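Local coordinates for protein tryptophanyl-tRNA synthetase (Thermus thermophilus, PDB 2EL7) that probably attaches tryptophan to its cognate tRNA, using ATP, as a homodimeric class I aminoacyl-tRNA synthetase, at residues G34-H45 with L74-S85. Numbering follows the deposited sequence.
Sequences GRDAFFCIVDYH and LDPEKVTLFVQS
F39 N donates to T80 O (2.7 Å), and F82 N returns a bond to F39 O. The alternation continues with I41 N to F82 O and Q84 N to I41 O. Strands 37-41 and 80-83 therefore run parallel, their axes 22° apart. I41 O also accepts from D43 N, which closes an inverse gamma turn centred on V42.

Polar side chains close both ends. R35 holds V79 O side-on with NE (3.2 Å) and NH1 (3.0 Å), and the oxygen lies near the guanidinium plane. A leucine in its place would probably leave V79 O without these two donors and the turn before strand 80-83 less firmly tied to 34-45. At the other end both D43 oxygens use their syn lone pairs: OD1 takes S85 OG (2.6 Å) and OD2 takes S85 N (3.1 Å).

Apolar contacts lie on both faces of the sheet. On one, L74 CD2 lies over the F39 ring, 4.0 Å from its centroid, and V79 CG2 approaches F39 CD1. On the other, T80 CG2 sits over the F38 ring in a CH-pi contact. C40 SG, anti to the backbone N (chi1 -171°), reaches F82 CE1 at 3.5 Å, an oblique sulfur-aromatic contact. Past the strand ends, S85 CB lies over the Y44 ring, whose edge-to-face partner is W95 of the second subunit.

Helix 55-72 links the strands in a beta-alpha-beta unit, and strand 4-8 flanks 37-41. Q84, just past strand 80-83, touches D136, which probably binds tryptophan, so this unit of the class I Rossmann-type nucleotide-binding fold reaches the probable substrate site.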
loop_
_atom_site.group_PDB
_atom_site.type_symbol
_atom_site.label_atom_id
_atom_site.label_comp_id
_atom_site.label_asym_id
_atom_site.label_seq_id
_atom_site.Cartn_x
_atom_site.Cartn_y
_atom_site.Cartn_z
ATOM N N GLY A 34 -4.326 2.175 -29.803
ATOM C CA GLY A 34 -5.401 1.219 -29.699
ATOM C C GLY A 34 -5.578 0.705 -28.283
ATOM O O GLY A 34 -5.822 1.500 -27.368
ATOM N N ARG A 35 -5.439 -0.614 -28.100
ATOM C CA ARG A 35 -5.626 -1.247 -26.799
ATOM C C ARG A 35 -4.498 -0.950 -25.809
ATOM O O ARG A 35 -4.656 -1.061 -24.601
ATOM C CB ARG A 35 -5.774 -2.750 -26.983
ATOM C CG ARG A 35 -7.085 -3.320 -26.494
ATOM C CD ARG A 35 -8.232 -3.346 -27.495
ATOM N NE ARG A 35 -9.372 -2.565 -26.997
ATOM C CZ ARG A 35 -10.666 -2.856 -27.162
ATOM N NH1 ARG A 35 -11.574 -2.036 -26.668
ATOM N NH2 ARG A 35 -11.069 -3.954 -27.785
ATOM N N ASP A 36 -3.346 -0.566 -26.323
ATOM C CA ASP A 36 -2.236 -0.232 -25.459
ATOM C C ASP A 36 -2.279 1.209 -25.012
ATOM O O ASP A 36 -1.290 1.764 -24.542
ATOM C CB ASP A 36 -0.925 -0.573 -26.138
ATOM C CG ASP A 36 -0.541 -2.013 -25.904
ATOM O OD1 ASP A 36 -0.113 -2.679 -26.868
ATOM O OD2 ASP A 36 -0.669 -2.480 -24.742
ATOM N N ALA A 37 -3.446 1.818 -25.165
ATOM C CA ALA A 37 -3.640 3.172 -24.676
ATOM C C ALA A 37 -4.473 2.962 -23.414
ATOM O O ALA A 37 -5.688 2.977 -23.482
ATOM C CB ALA A 37 -4.420 4.021 -25.689
ATOM N N PHE A 38 -3.816 2.720 -22.278
ATOM C CA PHE A 38 -4.532 2.522 -21.012
ATOM C C PHE A 38 -5.031 3.812 -20.392
ATOM O O PHE A 38 -4.279 4.793 -20.258
ATOM C CB PHE A 38 -3.653 1.824 -19.983
ATOM C CG PHE A 38 -3.410 0.369 -20.271
ATOM C CD1 PHE A 38 -3.046 -0.496 -19.246
ATOM C CD2 PHE A 38 -3.543 -0.135 -21.551
ATOM C CE1 PHE A 38 -2.829 -1.825 -19.493
ATOM C CE2 PHE A 38 -3.328 -1.464 -21.802
ATOM C CZ PHE A 38 -2.968 -2.315 -20.766
ATOM N N PHE A 39 -6.299 3.819 -19.998
ATOM C CA PHE A 39 -6.873 5.012 -19.364
ATOM C C PHE A 39 -7.409 4.571 -18.036
ATOM O O PHE A 39 -8.302 3.731 -17.979
ATOM C CB PHE A 39 -7.976 5.637 -20.232
ATOM C CG PHE A 39 -7.466 6.219 -21.535
ATOM C CD1 PHE A 39 -7.414 5.435 -22.698
ATOM C CD2 PHE A 39 -7.060 7.554 -21.603
ATOM C CE1 PHE A 39 -6.975 5.968 -23.902
ATOM C CE2 PHE A 39 -6.612 8.114 -22.814
ATOM C CZ PHE A 39 -6.567 7.329 -23.967
ATOM N N CYS A 40 -6.844 5.142 -16.968
ATOM C CA CYS A 40 -7.171 4.777 -15.586
ATOM C C CYS A 40 -7.871 5.865 -14.775
ATOM O O CYS A 40 -7.301 6.927 -14.542
ATOM C CB CYS A 40 -5.868 4.367 -14.877
ATOM S SG CYS A 40 -5.977 3.632 -13.211
ATOM N N ILE A 41 -9.105 5.584 -14.347
ATOM C CA ILE A 41 -9.883 6.507 -13.538
ATOM C C ILE A 41 -9.321 6.307 -12.120
ATOM O O ILE A 41 -9.590 5.291 -11.472
ATOM C CB ILE A 41 -11.395 6.143 -13.591
ATOM C CG1 ILE A 41 -11.959 6.438 -14.986
ATOM C CG2 ILE A 41 -12.171 6.930 -12.533
ATOM C CD1 ILE A 41 -13.416 6.015 -15.177
ATOM N N VAL A 42 -8.553 7.274 -11.629
ATOM C CA VAL A 42 -7.925 7.115 -10.316
ATOM C C VAL A 42 -8.777 7.411 -9.076
ATOM O O VAL A 42 -8.509 8.358 -8.344
ATOM C CB VAL A 42 -6.589 7.928 -10.236
ATOM C CG1 VAL A 42 -5.576 7.330 -11.185
ATOM C CG2 VAL A 42 -6.823 9.381 -10.588
ATOM N N ASP A 43 -9.749 6.541 -8.813
ATOM C CA ASP A 43 -10.651 6.721 -7.685
ATOM C C ASP A 43 -9.919 6.743 -6.337
ATOM O O ASP A 43 -10.336 7.451 -5.419
ATOM C CB ASP A 43 -11.764 5.650 -7.716
ATOM C CG ASP A 43 -11.230 4.215 -7.719
ATOM O OD1 ASP A 43 -12.032 3.294 -7.493
ATOM O OD2 ASP A 43 -10.024 3.992 -7.941
ATOM N N TYR A 44 -8.823 5.998 -6.220
ATOM C CA TYR A 44 -8.040 5.992 -4.985
ATOM C C TYR A 44 -7.467 7.363 -4.636
ATOM O O TYR A 44 -7.116 7.604 -3.488
ATOM C CB TYR A 44 -6.897 4.971 -5.064
ATOM C CG TYR A 44 -7.309 3.582 -4.610
ATOM C CD1 TYR A 44 -6.673 2.440 -5.106
ATOM C CD2 TYR A 44 -8.348 3.411 -3.699
ATOM C CE1 TYR A 44 -7.070 1.161 -4.711
ATOM C CE2 TYR A 44 -8.753 2.137 -3.290
ATOM C CZ TYR A 44 -8.114 1.019 -3.800
ATOM O OH TYR A 44 -8.528 -0.238 -3.403
ATOM N N HIS A 45 -7.381 8.258 -5.622
ATOM C CA HIS A 45 -6.855 9.610 -5.405
ATOM C C HIS A 45 -7.845 10.444 -4.580
ATOM O O HIS A 45 -7.445 11.384 -3.880
ATOM C CB HIS A 45 -6.575 10.273 -6.761
ATOM C CG HIS A 45 -6.033 11.670 -6.683
ATOM N ND1 HIS A 45 -5.105 12.068 -5.740
ATOM C CD2 HIS A 45 -6.252 12.751 -7.472
ATOM C CE1 HIS A 45 -4.779 13.331 -5.951
ATOM N NE2 HIS A 45 -5.461 13.768 -6.997
ATOM N N LEU A 74 -13.247 9.155 -25.653
ATOM C CA LEU A 74 -12.470 7.961 -25.323
ATOM C C LEU A 74 -13.334 6.794 -25.751
ATOM O O LEU A 74 -14.418 6.606 -25.205
ATOM C CB LEU A 74 -12.174 7.903 -23.820
ATOM C CG LEU A 74 -11.112 8.918 -23.365
ATOM C CD1 LEU A 74 -10.573 8.483 -22.023
ATOM C CD2 LEU A 74 -9.937 8.978 -24.364
ATOM N N ASP A 75 -12.866 6.017 -26.728
ATOM C CA ASP A 75 -13.643 4.915 -27.298
ATOM C C ASP A 75 -13.278 3.504 -26.834
ATOM O O ASP A 75 -12.253 2.942 -27.225
ATOM C CB ASP A 75 -13.551 5.039 -28.821
ATOM C CG ASP A 75 -14.410 4.039 -29.568
ATOM O OD1 ASP A 75 -14.379 4.117 -30.819
ATOM O OD2 ASP A 75 -15.095 3.190 -28.938
ATOM N N PRO A 76 -14.148 2.894 -26.016
ATOM C CA PRO A 76 -13.959 1.547 -25.460
ATOM C C PRO A 76 -13.850 0.446 -26.498
ATOM O O PRO A 76 -13.491 -0.668 -26.157
ATOM C CB PRO A 76 -15.173 1.362 -24.559
ATOM C CG PRO A 76 -15.663 2.792 -24.306
ATOM C CD PRO A 76 -15.465 3.429 -25.633
ATOM N N GLU A 77 -14.170 0.749 -27.757
ATOM C CA GLU A 77 -14.044 -0.245 -28.829
ATOM C C GLU A 77 -12.614 -0.242 -29.348
ATOM O O GLU A 77 -12.210 -1.155 -30.064
ATOM C CB GLU A 77 -14.971 0.071 -30.016
ATOM C CG GLU A 77 -16.458 0.092 -29.678
ATOM C CD GLU A 77 -16.877 -1.122 -28.886
ATOM O OE1 GLU A 77 -17.665 -0.948 -27.929
ATOM O OE2 GLU A 77 -16.410 -2.240 -29.221
ATOM N N LYS A 78 -11.865 0.803 -28.998
ATOM C CA LYS A 78 -10.479 0.961 -29.417
ATOM C C LYS A 78 -9.472 0.936 -28.268
ATOM O O LYS A 78 -8.418 0.308 -28.397
ATOM C CB LYS A 78 -10.304 2.277 -30.155
ATOM C CG LYS A 78 -11.089 2.411 -31.459
ATOM C CD LYS A 78 -10.773 3.742 -32.098
ATOM C CE LYS A 78 -11.781 4.114 -33.159
ATOM N NZ LYS A 78 -11.609 5.553 -33.523
ATOM N N VAL A 79 -9.789 1.588 -27.142
ATOM C CA VAL A 79 -8.831 1.636 -26.040
ATOM C C VAL A 79 -9.079 0.719 -24.847
ATOM O O VAL A 79 -9.876 -0.230 -24.928
ATOM C CB VAL A 79 -8.652 3.086 -25.527
ATOM C CG1 VAL A 79 -8.495 4.030 -26.716
ATOM C CG2 VAL A 79 -9.834 3.503 -24.627
ATOM N N THR A 80 -8.368 0.994 -23.747
ATOM C CA THR A 80 -8.491 0.196 -22.524
ATOM C C THR A 80 -8.739 1.119 -21.363
ATOM O O THR A 80 -7.827 1.741 -20.859
ATOM C CB THR A 80 -7.221 -0.652 -22.294
ATOM O OG1 THR A 80 -7.154 -1.637 -23.327
ATOM C CG2 THR A 80 -7.235 -1.377 -20.942
ATOM N N LEU A 81 -10.001 1.198 -20.954
ATOM C CA LEU A 81 -10.455 2.062 -19.868
ATOM C C LEU A 81 -10.866 1.242 -18.681
ATOM O O LEU A 81 -11.655 0.317 -18.816
ATOM C CB LEU A 81 -11.650 2.876 -20.335
ATOM C CG LEU A 81 -12.308 3.885 -19.389
ATOM C CD1 LEU A 81 -11.314 4.975 -19.006
ATOM C CD2 LEU A 81 -13.516 4.509 -20.112
ATOM N N PHE A 82 -10.343 1.598 -17.514
ATOM C CA PHE A 82 -10.639 0.879 -16.287
ATOM C C PHE A 82 -10.525 1.770 -15.050
ATOM O O PHE A 82 -10.002 2.893 -15.119
ATOM C CB PHE A 82 -9.696 -0.313 -16.171
ATOM C CG PHE A 82 -8.247 0.061 -16.083
ATOM C CD1 PHE A 82 -7.638 0.218 -14.853
ATOM C CD2 PHE A 82 -7.482 0.220 -17.236
ATOM C CE1 PHE A 82 -6.265 0.528 -14.760
ATOM C CE2 PHE A 82 -6.128 0.528 -17.165
ATOM C CZ PHE A 82 -5.512 0.684 -15.913
ATOM N N VAL A 83 -11.035 1.271 -13.927
ATOM C CA VAL A 83 -11.009 1.996 -12.660
ATOM C C VAL A 83 -9.844 1.489 -11.818
ATOM O O VAL A 83 -9.707 0.284 -11.609
ATOM C CB VAL A 83 -12.310 1.778 -11.857
ATOM C CG1 VAL A 83 -12.184 2.436 -10.475
ATOM C CG2 VAL A 83 -13.490 2.343 -12.620
ATOM N N GLN A 84 -9.023 2.407 -11.318
ATOM C CA GLN A 84 -7.854 2.043 -10.522
ATOM C C GLN A 84 -8.117 0.925 -9.499
ATOM O O GLN A 84 -7.479 -0.127 -9.576
ATOM C CB GLN A 84 -7.288 3.303 -9.860
ATOM C CG GLN A 84 -6.088 3.097 -8.965
ATOM C CD GLN A 84 -5.477 4.428 -8.492
ATOM O OE1 GLN A 84 -6.113 5.491 -8.535
ATOM N NE2 GLN A 84 -4.239 4.362 -8.039
ATOM N N SER A 85 -9.064 1.123 -8.574
ATOM C CA SER A 85 -9.381 0.094 -7.568
ATOM C C SER A 85 -9.813 -1.279 -8.105
ATOM O O SER A 85 -9.852 -2.248 -7.349
ATOM C CB SER A 85 -10.449 0.599 -6.565
ATOM O OG SER A 85 -11.743 0.750 -7.128
HETATM O O HOH W 1 -14.510 -4.118 -27.628
#